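Local coordinates for taurocyamine kinase (Schistosoma mansoni, PDB 4WOD), which reversibly transfers phosphate between ATP and guanidino compounds, making N-phosphotaurocyamine from taurocyamine with magnesium as cofactor, at residues K33-T38 with G44-C49. The protein carries 4 engineered substitutions. Numbering follows the deposited sequence.
Sequences KKYQAT and GTLAQC
Tyr35, on helix 29-35, meets Leu46 at the start of helix 46-55 through the root of its side chain: Tyr35 CB lies 3.8 Å from Leu46 CD2, and the same methyl sits obliquely beside the ring at Tyr35 CD2. Leu46 CG stands anti to its own backbone N (chi1 -176°), which turns the CD2 methyl toward the tyrosine; Leu6 and Phe76 also touch this leucine. On the tyrosine's other flank, Lys34 CG rests 3.9 Å above the ring plane, over the centre; Phe73 packs edge-to-face with the ring, and the Tyr35 hydroxyl is hydrogen-bonded to the backbone N of Asp75, so the ring is fixed at its far end as well. Past Tyr35 the chain reverses in a type I turn, closed by Thr38 N donating to Tyr35 O at 3.1 Å. The carbonyls of the turn's first and last residues share one water, which donates to Tyr35 O and, at 2.7 Å, to Thr38 O, while accepting from Leu46 N at 2.9 Å. No direct hydrogen bond joins the two segments; the water makes the polar link and uses an amide at the first turn of helix 46-55. Thr38 O also passes 4.1 Å from Thr45 CG2. Thr45 itself is the N-cap: its OG1 accepts from Gln48 N, and its own N donates to Gln48 OE1 at 3.0 Å from above the carbonyl plane. This reciprocal pair is a capping box, beginning the second helix of a helix-loop-helix in the first of the two small N-terminal domains of this duplicated phosphagen kinase.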
loop_
_atom_site.group_PDB
_atom_site.type_symbol
_atom_site.label_atom_id
_atom_site.label_comp_id
_atom_site.label_asym_id
_atom_site.label_seq_id
_atom_site.Cartn_x
_atom_site.Cartn_y
_atom_site.Cartn_z
ATOM N N LYS A 33 -10.678 -29.588 17.403
ATOM C CA LYS A 33 -11.393 -30.811 17.761
ATOM C C LYS A 33 -10.919 -31.993 16.926
ATOM O O LYS A 33 -10.751 -33.102 17.427
ATOM C CB LYS A 33 -12.892 -30.612 17.574
ATOM C CG LYS A 33 -13.740 -31.697 18.191
ATOM C CD LYS A 33 -15.106 -31.124 18.545
ATOM C CE LYS A 33 -14.937 -29.845 19.365
ATOM N NZ LYS A 33 -16.158 -28.985 19.381
ATOM N N LYS A 34 -10.693 -31.740 15.644
ATOM C CA LYS A 34 -10.255 -32.790 14.741
ATOM C C LYS A 34 -8.841 -33.289 15.059
ATOM O O LYS A 34 -8.589 -34.488 15.022
ATOM C CB LYS A 34 -10.315 -32.300 13.297
ATOM C CG LYS A 34 -9.919 -33.359 12.291
ATOM C CD LYS A 34 -10.223 -32.905 10.874
ATOM C CE LYS A 34 -10.129 -34.090 9.926
ATOM N NZ LYS A 34 -10.218 -33.652 8.518
ATOM N N TYR A 35 -7.922 -32.373 15.375
ATOM C CA TYR A 35 -6.501 -32.716 15.406
ATOM C C TYR A 35 -5.814 -32.747 16.776
ATOM O O TYR A 35 -4.616 -32.984 16.851
ATOM C CB TYR A 35 -5.738 -31.740 14.520
ATOM C CG TYR A 35 -6.038 -31.849 13.029
ATOM C CD1 TYR A 35 -5.974 -33.073 12.365
ATOM C CD2 TYR A 35 -6.345 -30.713 12.288
ATOM C CE1 TYR A 35 -6.234 -33.159 11.000
ATOM C CE2 TYR A 35 -6.601 -30.790 10.923
ATOM C CZ TYR A 35 -6.538 -32.009 10.288
ATOM O OH TYR A 35 -6.778 -32.064 8.936
ATOM N N GLN A 36 -6.542 -32.518 17.861
ATOM C CA GLN A 36 -5.846 -32.272 19.130
ATOM C C GLN A 36 -5.149 -33.517 19.700
ATOM O O GLN A 36 -4.305 -33.387 20.584
ATOM C CB GLN A 36 -6.813 -31.707 20.171
ATOM C CG GLN A 36 -8.038 -32.552 20.356
ATOM C CD GLN A 36 -8.940 -32.048 21.468
ATOM O OE1 GLN A 36 -8.683 -31.002 22.077
ATOM N NE2 GLN A 36 -9.998 -32.804 21.750
ATOM N N ALA A 37 -5.492 -34.705 19.199
ATOM C CA ALA A 37 -4.832 -35.931 19.634
ATOM C C ALA A 37 -4.028 -36.565 18.508
ATOM O O ALA A 37 -3.373 -37.588 18.711
ATOM C CB ALA A 37 -5.855 -36.947 20.192
ATOM N N THR A 38 -4.053 -35.959 17.328
ATOM C CA THR A 38 -3.368 -36.543 16.179
ATOM C C THR A 38 -1.848 -36.298 16.190
ATOM O O THR A 38 -1.380 -35.190 16.501
ATOM C CB THR A 38 -3.979 -36.005 14.878
ATOM O OG1 THR A 38 -5.394 -36.204 14.923
ATOM C CG2 THR A 38 -3.403 -36.728 13.661
ATOM N N GLY A 44 5.012 -35.722 15.736
ATOM C CA GLY A 44 4.746 -34.314 15.996
ATOM C C GLY A 44 3.261 -33.993 16.103
ATOM O O GLY A 44 2.423 -34.733 15.590
ATOM N N THR A 45 2.945 -32.883 16.779
ATOM C CA THR A 45 1.570 -32.427 16.967
ATOM C C THR A 45 1.335 -31.042 16.380
ATOM O O THR A 45 2.292 -30.278 16.185
ATOM C CB THR A 45 1.204 -32.359 18.454
ATOM O OG1 THR A 45 2.024 -31.377 19.093
ATOM C CG2 THR A 45 1.446 -33.677 19.094
ATOM N N LEU A 46 0.064 -30.713 16.123
ATOM C CA LEU A 46 -0.309 -29.389 15.634
ATOM C C LEU A 46 0.021 -28.295 16.653
ATOM O O LEU A 46 0.384 -27.179 16.272
ATOM C CB LEU A 46 -1.800 -29.353 15.282
ATOM C CG LEU A 46 -2.451 -28.112 14.658
ATOM C CD1 LEU A 46 -1.748 -27.594 13.368
ATOM C CD2 LEU A 46 -3.920 -28.398 14.372
ATOM N N ALA A 47 -0.122 -28.607 17.943
ATOM C CA ALA A 47 0.339 -27.687 18.998
ATOM C C ALA A 47 1.800 -27.272 18.766
ATOM O O ALA A 47 2.145 -26.093 18.886
ATOM C CB ALA A 47 0.188 -28.321 20.387
ATOM N N GLN A 48 2.655 -28.233 18.414
ATOM C CA GLN A 48 4.050 -27.895 18.165
ATOM C C GLN A 48 4.188 -26.968 16.971
ATOM O O GLN A 48 5.061 -26.080 16.981
ATOM C CB GLN A 48 4.889 -29.157 17.947
ATOM C CG GLN A 48 5.116 -29.948 19.201
ATOM C CD GLN A 48 5.808 -31.251 18.904
ATOM O OE1 GLN A 48 5.573 -31.863 17.859
ATOM N NE2 GLN A 48 6.676 -31.678 19.806
ATOM N N CYS A 49 3.336 -27.166 15.954
ATOM C CA CYS A 49 3.337 -26.292 14.768
ATOM C C CYS A 49 2.941 -24.837 15.057
ATOM O O CYS A 49 3.510 -23.922 14.476
ATOM C CB CYS A 49 2.389 -26.824 13.687
ATOM S SG CYS A 49 2.734 -28.466 13.026
HETATM O O HOH W 1 -1.844 -32.655 17.171
#